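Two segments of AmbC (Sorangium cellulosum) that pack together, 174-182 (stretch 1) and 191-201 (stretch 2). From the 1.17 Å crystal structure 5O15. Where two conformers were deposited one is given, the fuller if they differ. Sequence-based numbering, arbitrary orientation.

Stretch 1 (174-182) GPAFRGVTA
Stretch 2, residues 191-201: YADLALPEGVS

Stretches 174-182 and 191-201 run antiparallel and bury 486 Å² between them. Stretch 2 enters as a β-strand, residues 191-195, and leaves as a loop; stretch 1 has a short 3-10 segment at Pro 175 and Ala 176, an irregular passage, and extended residues at Val 180 and Ala 182. The CA atoms of Val 180 and Leu 194 lie 4.7 Å apart, those of Ala 182 and Asp 193 5.3 Å.

Tyr 191 (phi/psi -111/135; chi1 -67°, m) begins the segment with its side chain leading away from stretch 1. Ala 192 (-148/150) points its CA-to-CB bond toward stretch 1, and its CB lies 4.3 Å from Val 180 CG1. Ala 192 CA also makes a C-H...O contact with Ala 182 O (3.3 Å).

Asp 193 (-95/123; chi1 -69°, m) is bonded through both its backbone polar atoms. Asp 193 N donates to Ala 182 O at 3.0 Å, and Asp 193 O accepts from Thr 181 N at 2.9 Å. The register shifts by one residue between Val 180 and Ala 182, a β-bulge in which Thr 181 (-91/-23; chi1 66°, p) is the extra residue; the chain turns a corner there. The side chains of Asp 193 and Ala 182 (-166/152) share one face of the sheet, with Asp 193 OD2 4.1 Å from Ala 182 CB; the carboxylate oxygens find their hydrogen bonds elsewhere in the structure.

Leu 194 (-114/138; chi1 m, chi2 t) forms a non-hydrogen-bonded pair with Val 180 (-108/115; chi1 -174°, t). Both side chains occupy the other face, where Leu 194 CD2 meets Val 180 CG2 at 4.1 Å in an apolar contact.

Ala 195 (-155/133) donates from its N to Gly 179 O at 2.9 Å, with an N-H...O angle of 161°. Gly 179 O also receives a C-H...O contact from Leu 194 CA (3.2 Å), while Gly 179 CA approaches Ala 195 O at 3.4 Å. Ala 195 CB rests 4.1 Å from Thr 181 CG2.

Beyond the strand, Leu 196 (-66/138; chi1 m, chi2 t) directs its CA-to-CB bond away. Pro 197 (-65/161; C-gamma exo) points toward stretch 1 and, lacking an N-H, packs by its ring: Pro 197 CG sits 3.1 Å from Pro 175 O, and CD 4.0 Å from Ala 176 O. Val 200 (-62/-38; chi1 179°, t) turns back, its CG2 3.8 Å from Ala 176 CB, and Ser 201 N closes the turn on Pro 197 O at 2.9 Å.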

ATOM      1  N   GLY A 174      13.932  -6.745   3.479  1.00 14.48           N
ATOM      2  CA  GLY A 174      14.684  -7.300   2.394  1.00 15.08           C
ATOM      3  C   GLY A 174      14.634  -6.442   1.153  1.00 15.83           C
ATOM      4  O   GLY A 174      14.017  -5.370   1.118  1.00 15.21           O
ATOM      5  N   PRO A 175      15.324  -6.896   0.099  1.00 17.53           N
ATOM      6  CA  PRO A 175      15.555  -6.030  -1.069  1.00 18.49           C
ATOM      7  C   PRO A 175      14.307  -5.505  -1.757  1.00 17.47           C
ATOM      8  O   PRO A 175      14.329  -4.412  -2.319  1.00 18.12           O
ATOM      9  CB  PRO A 175      16.337  -6.953  -2.014  1.00 22.96           C
ATOM     10  CG  PRO A 175      16.966  -7.946  -1.160  1.00 24.62           C
ATOM     11  CD  PRO A 175      16.113  -8.144   0.029  1.00 20.30           C
ATOM     12  N   ALA A 176      13.196  -6.248  -1.752  1.00 15.82           N
ATOM     13  CA  ALA A 176      12.007  -5.776  -2.465  1.00 15.39           C
ATOM     14  C   ALA A 176      11.446  -4.502  -1.849  1.00 15.08           C
ATOM     15  O   ALA A 176      10.707  -3.771  -2.520  1.00 15.98           O
ATOM     16  CB  ALA A 176      10.918  -6.849  -2.495  1.00 16.51           C
ATOM     17  N   PHE A 177      11.778  -4.221  -0.590  1.00 13.77           N
ATOM     18  CA  PHE A 177      11.258  -3.077   0.153  1.00 13.38           C
ATOM     19  C   PHE A 177      12.323  -2.013   0.359  1.00 13.56           C
ATOM     20  O   PHE A 177      12.278  -1.265   1.337  1.00 14.48           O
ATOM     21  CB  PHE A 177      10.542  -3.520   1.430  1.00 13.74           C
ATOM     22  CG  PHE A 177       9.308  -4.260   1.092  1.00 13.24           C
ATOM     23  CD1 PHE A 177       8.118  -3.593   0.862  1.00 13.96           C
ATOM     24  CD2 PHE A 177       9.330  -5.628   0.883  1.00 14.53           C
ATOM     25  CE1 PHE A 177       6.978  -4.283   0.464  1.00 14.43           C
ATOM     26  CE2 PHE A 177       8.221  -6.311   0.465  1.00 15.97           C
ATOM     27  CZ  PHE A 177       7.043  -5.635   0.284  1.00 15.04           C
ATOM     28  N   ARG A 178      13.221  -1.895  -0.618  1.00 14.04           N
ATOM     29  CA  ARG A 178      14.149  -0.767  -0.732  1.00 15.02           C
ATOM     30  C   ARG A 178      13.906  -0.163  -2.107  1.00 14.21           C
ATOM     31  O   ARG A 178      14.672  -0.409  -3.041  1.00 16.48           O
ATOM     32  CB  ARG A 178      15.609  -1.200  -0.530  1.00 19.16           C
ATOM     33  CG  ARG A 178      15.971  -1.363   0.933  1.00 25.34           C
ATOM     34  CD  ARG A 178      17.487  -1.593   1.172  1.00 27.66           C
ATOM     35  NE  ARG A 178      17.783  -2.996   1.024  1.00 29.45           N
ATOM     36  CZ  ARG A 178      17.551  -3.919   1.955  1.00 30.01           C
ATOM     37  NH1 ARG A 178      16.989  -3.572   3.102  1.00 29.96           N
ATOM     38  NH2 ARG A 178      17.857  -5.197   1.732  1.00 32.38           N
ATOM     39  N   GLY A 179      12.804   0.584  -2.243  1.00 13.01           N
ATOM     40  CA  GLY A 179      12.352   1.019  -3.541  1.00 13.28           C
ATOM     41  C   GLY A 179      12.469   2.496  -3.797  1.00 12.72           C
ATOM     42  O   GLY A 179      11.837   2.987  -4.743  1.00 13.60           O
ATOM     43  N   VAL A 180      13.227   3.227  -3.001  1.00 12.65           N
ATOM     44  CA  VAL A 180      13.386   4.666  -3.164  1.00 12.31           C
ATOM     45  C   VAL A 180      14.788   4.931  -3.693  1.00 12.69           C
ATOM     46  O   VAL A 180      15.786   4.674  -3.005  1.00 15.66           O
ATOM     47  CB  VAL A 180      13.182   5.421  -1.850  1.00 13.97           C
ATOM     48  CG1 VAL A 180      13.211   6.929  -2.103  1.00 14.54           C
ATOM     49  CG2 VAL A 180      11.867   5.054  -1.214  1.00 14.60           C
ATOM     50  N   THR A 181      14.901   5.445  -4.901  0.56 12.81           N
ATOM     51  CA  THR A 181      16.239   5.684  -5.411  0.56 14.64           C
ATOM     52  C   THR A 181      16.740   7.078  -5.085  0.56 13.95           C
ATOM     53  O   THR A 181      17.964   7.279  -5.059  0.56 15.76           O
ATOM     54  CB  THR A 181      16.296   5.443  -6.915  0.56 18.20           C
ATOM     55  OG1 THR A 181      15.495   6.419  -7.556  0.56 19.20           O
ATOM     56  CG2 THR A 181      15.783   4.103  -7.287  0.56 17.72           C
ATOM     57  N   ALA A 182      15.874   8.051  -4.829  1.00 12.28           N
ATOM     58  CA  ALA A 182      16.294   9.404  -4.470  1.00 12.70           C
ATOM     59  C   ALA A 182      15.079  10.128  -3.913  1.00 11.83           C
ATOM     60  O   ALA A 182      13.949   9.809  -4.284  1.00 11.89           O
ATOM     61  CB  ALA A 182      16.812  10.160  -5.691  1.00 14.34           C
ATOM     62  N   TYR A 191       9.382  14.679  -2.424  1.00 12.18           N
ATOM     63  CA  TYR A 191       9.429  14.285  -3.814  1.00 12.13           C
ATOM     64  C   TYR A 191      10.394  13.120  -3.936  1.00 12.29           C
ATOM     65  O   TYR A 191      11.494  13.177  -3.373  1.00 15.30           O
ATOM     66  CB  TYR A 191       9.891  15.464  -4.689  1.00 12.57           C
ATOM     67  CG  TYR A 191       8.869  16.574  -4.690  1.00 13.27           C
ATOM     68  CD1 TYR A 191       7.762  16.460  -5.493  1.00 13.92           C
ATOM     69  CD2 TYR A 191       8.966  17.680  -3.862  1.00 15.21           C
ATOM     70  CE1 TYR A 191       6.782  17.425  -5.502  1.00 16.06           C
ATOM     71  CE2 TYR A 191       7.969  18.665  -3.854  1.00 16.94           C
ATOM     72  CZ  TYR A 191       6.886  18.525  -4.687  1.00 17.53           C
ATOM     73  OH  TYR A 191       5.865  19.464  -4.715  1.00 21.75           O
ATOM     74  N   ALA A 192      10.033  12.075  -4.664  1.00 11.08           N
ATOM     75  CA  ALA A 192      10.899  10.905  -4.720  1.00 11.42           C
ATOM     76  C   ALA A 192      10.813  10.201  -6.054  1.00 10.67           C
ATOM     77  O   ALA A 192       9.765  10.192  -6.710  1.00 11.86           O
ATOM     78  CB  ALA A 192      10.581   9.935  -3.577  1.00 13.00           C
ATOM     79  N   ASP A 193      11.938   9.574  -6.433  1.00 11.46           N
ATOM     80  CA  ASP A 193      11.989   8.587  -7.501  1.00 11.66           C
ATOM     81  C   ASP A 193      11.858   7.207  -6.876  1.00 11.33           C
ATOM     82  O   ASP A 193      12.670   6.839  -6.016  1.00 12.72           O
ATOM     83  CB  ASP A 193      13.309   8.700  -8.261  1.00 11.79           C
ATOM     84  CG  ASP A 193      13.404   9.964  -9.054  1.00 13.07           C
ATOM     85  OD1 ASP A 193      12.532  10.219  -9.903  1.00 14.61           O
ATOM     86  OD2 ASP A 193      14.374  10.719  -8.917  1.00 18.50           O
ATOM     87  N   LEU A 194      10.854   6.449  -7.328  1.00 11.19           N
ATOM     88  CA  LEU A 194      10.539   5.119  -6.822  1.00 11.62           C
ATOM     89  C   LEU A 194      10.779   4.102  -7.928  1.00 12.26           C
ATOM     90  O   LEU A 194      10.418   4.332  -9.079  1.00 12.71           O
ATOM     91  CB  LEU A 194       9.076   5.030  -6.396  1.00 12.26           C
ATOM     92  CG  LEU A 194       8.562   6.119  -5.454  1.00 12.73           C
ATOM     93  CD1 LEU A 194       7.107   5.831  -5.086  1.00 13.73           C
ATOM     94  CD2 LEU A 194       9.401   6.279  -4.199  1.00 13.29           C
ATOM     95  N   ALA A 195      11.366   2.963  -7.589  1.00 12.78           N
ATOM     96  CA  ALA A 195      11.577   1.935  -8.599  1.00 14.05           C
ATOM     97  C   ALA A 195      11.651   0.585  -7.930  1.00 15.10           C
ATOM     98  O   ALA A 195      12.335   0.442  -6.915  1.00 16.48           O
ATOM     99  CB  ALA A 195      12.880   2.161  -9.380  1.00 14.88           C
ATOM    100  N   LEU A 196      10.926  -0.378  -8.488  1.00 17.91           N
ATOM    101  CA  LEU A 196      11.029  -1.746  -8.024  1.00 19.28           C
ATOM    102  C   LEU A 196      12.430  -2.287  -8.325  1.00 18.51           C
ATOM    103  O   LEU A 196      12.989  -2.050  -9.414  1.00 18.07           O
ATOM    104  CB  LEU A 196      10.006  -2.629  -8.731  1.00 20.62           C
ATOM    105  CG  LEU A 196       8.506  -2.424  -8.391  1.00 22.87           C
ATOM    106  CD1 LEU A 196       7.622  -3.223  -9.309  1.00 26.00           C
ATOM    107  CD2 LEU A 196       8.204  -2.855  -7.011  1.00 22.41           C
ATOM    108  N   PRO A 197      13.035  -3.011  -7.391  1.00 23.20           N
ATOM    109  CA  PRO A 197      14.332  -3.639  -7.648  1.00 25.33           C
ATOM    110  C   PRO A 197      14.252  -4.706  -8.728  1.00 23.21           C
ATOM    111  O   PRO A 197      13.181  -5.230  -9.067  1.00 21.82           O
ATOM    112  CB  PRO A 197      14.701  -4.265  -6.296  1.00 30.63           C
ATOM    113  CG  PRO A 197      13.828  -3.594  -5.306  1.00 30.46           C
ATOM    114  CD  PRO A 197      12.604  -3.160  -5.993  1.00 26.03           C
ATOM    115  N   GLU A 198      15.422  -5.010  -9.275  1.00 33.12           N
ATOM    116  CA  GLU A 198      15.543  -6.037 -10.287  1.00 38.06           C
ATOM    117  C   GLU A 198      14.937  -7.336  -9.781  1.00 37.65           C
ATOM    118  O   GLU A 198      14.995  -7.648  -8.589  1.00 41.02           O
ATOM    119  CB  GLU A 198      17.037  -6.222 -10.592  1.00 44.91           C
ATOM    120  CG  GLU A 198      17.419  -7.439 -11.422  1.00 52.80           C
ATOM    121  CD  GLU A 198      18.934  -7.554 -11.620  1.00 58.54           C
ATOM    122  OE1 GLU A 198      19.649  -6.540 -11.439  1.00 60.39           O
ATOM    123  OE2 GLU A 198      19.415  -8.662 -11.949  1.00 60.07           O
ATOM    124  N   GLY A 199      14.328  -8.077 -10.698  1.00 33.99           N
ATOM    125  CA  GLY A 199      13.679  -9.328 -10.369  1.00 36.78           C
ATOM    126  C   GLY A 199      12.242  -9.053  -9.995  1.00 34.60           C
ATOM    127  O   GLY A 199      11.316  -9.506 -10.671  1.00 35.80           O
ATOM    128  N   VAL A 200      12.059  -8.254  -8.938  1.00 29.69           N
ATOM    129  CA  VAL A 200      10.729  -7.866  -8.477  1.00 24.31           C
ATOM    130  C   VAL A 200      10.000  -7.076  -9.557  1.00 22.18           C
ATOM    131  O   VAL A 200       8.782  -7.207  -9.744  1.00 21.77           O
ATOM    132  CB  VAL A 200      10.895  -7.038  -7.191  1.00 26.59           C
ATOM    133  CG1 VAL A 200       9.571  -6.595  -6.692  1.00 25.02           C
ATOM    134  CG2 VAL A 200      11.643  -7.838  -6.129  1.00 26.72           C
ATOM    135  N   SER A 201      10.736  -6.229 -10.277  1.00 21.03           N
ATOM    136  CA  SER A 201      10.143  -5.352 -11.276  1.00 22.44           C
ATOM    137  C   SER A 201       9.482  -6.125 -12.408  1.00 23.85           C
ATOM    138  O   SER A 201       8.564  -5.598 -13.050  1.00 26.72           O
ATOM    139  CB  SER A 201      11.235  -4.452 -11.850  1.00 25.31           C
ATOM    140  OG  SER A 201      12.262  -5.248 -12.434  1.00 30.58           O
TER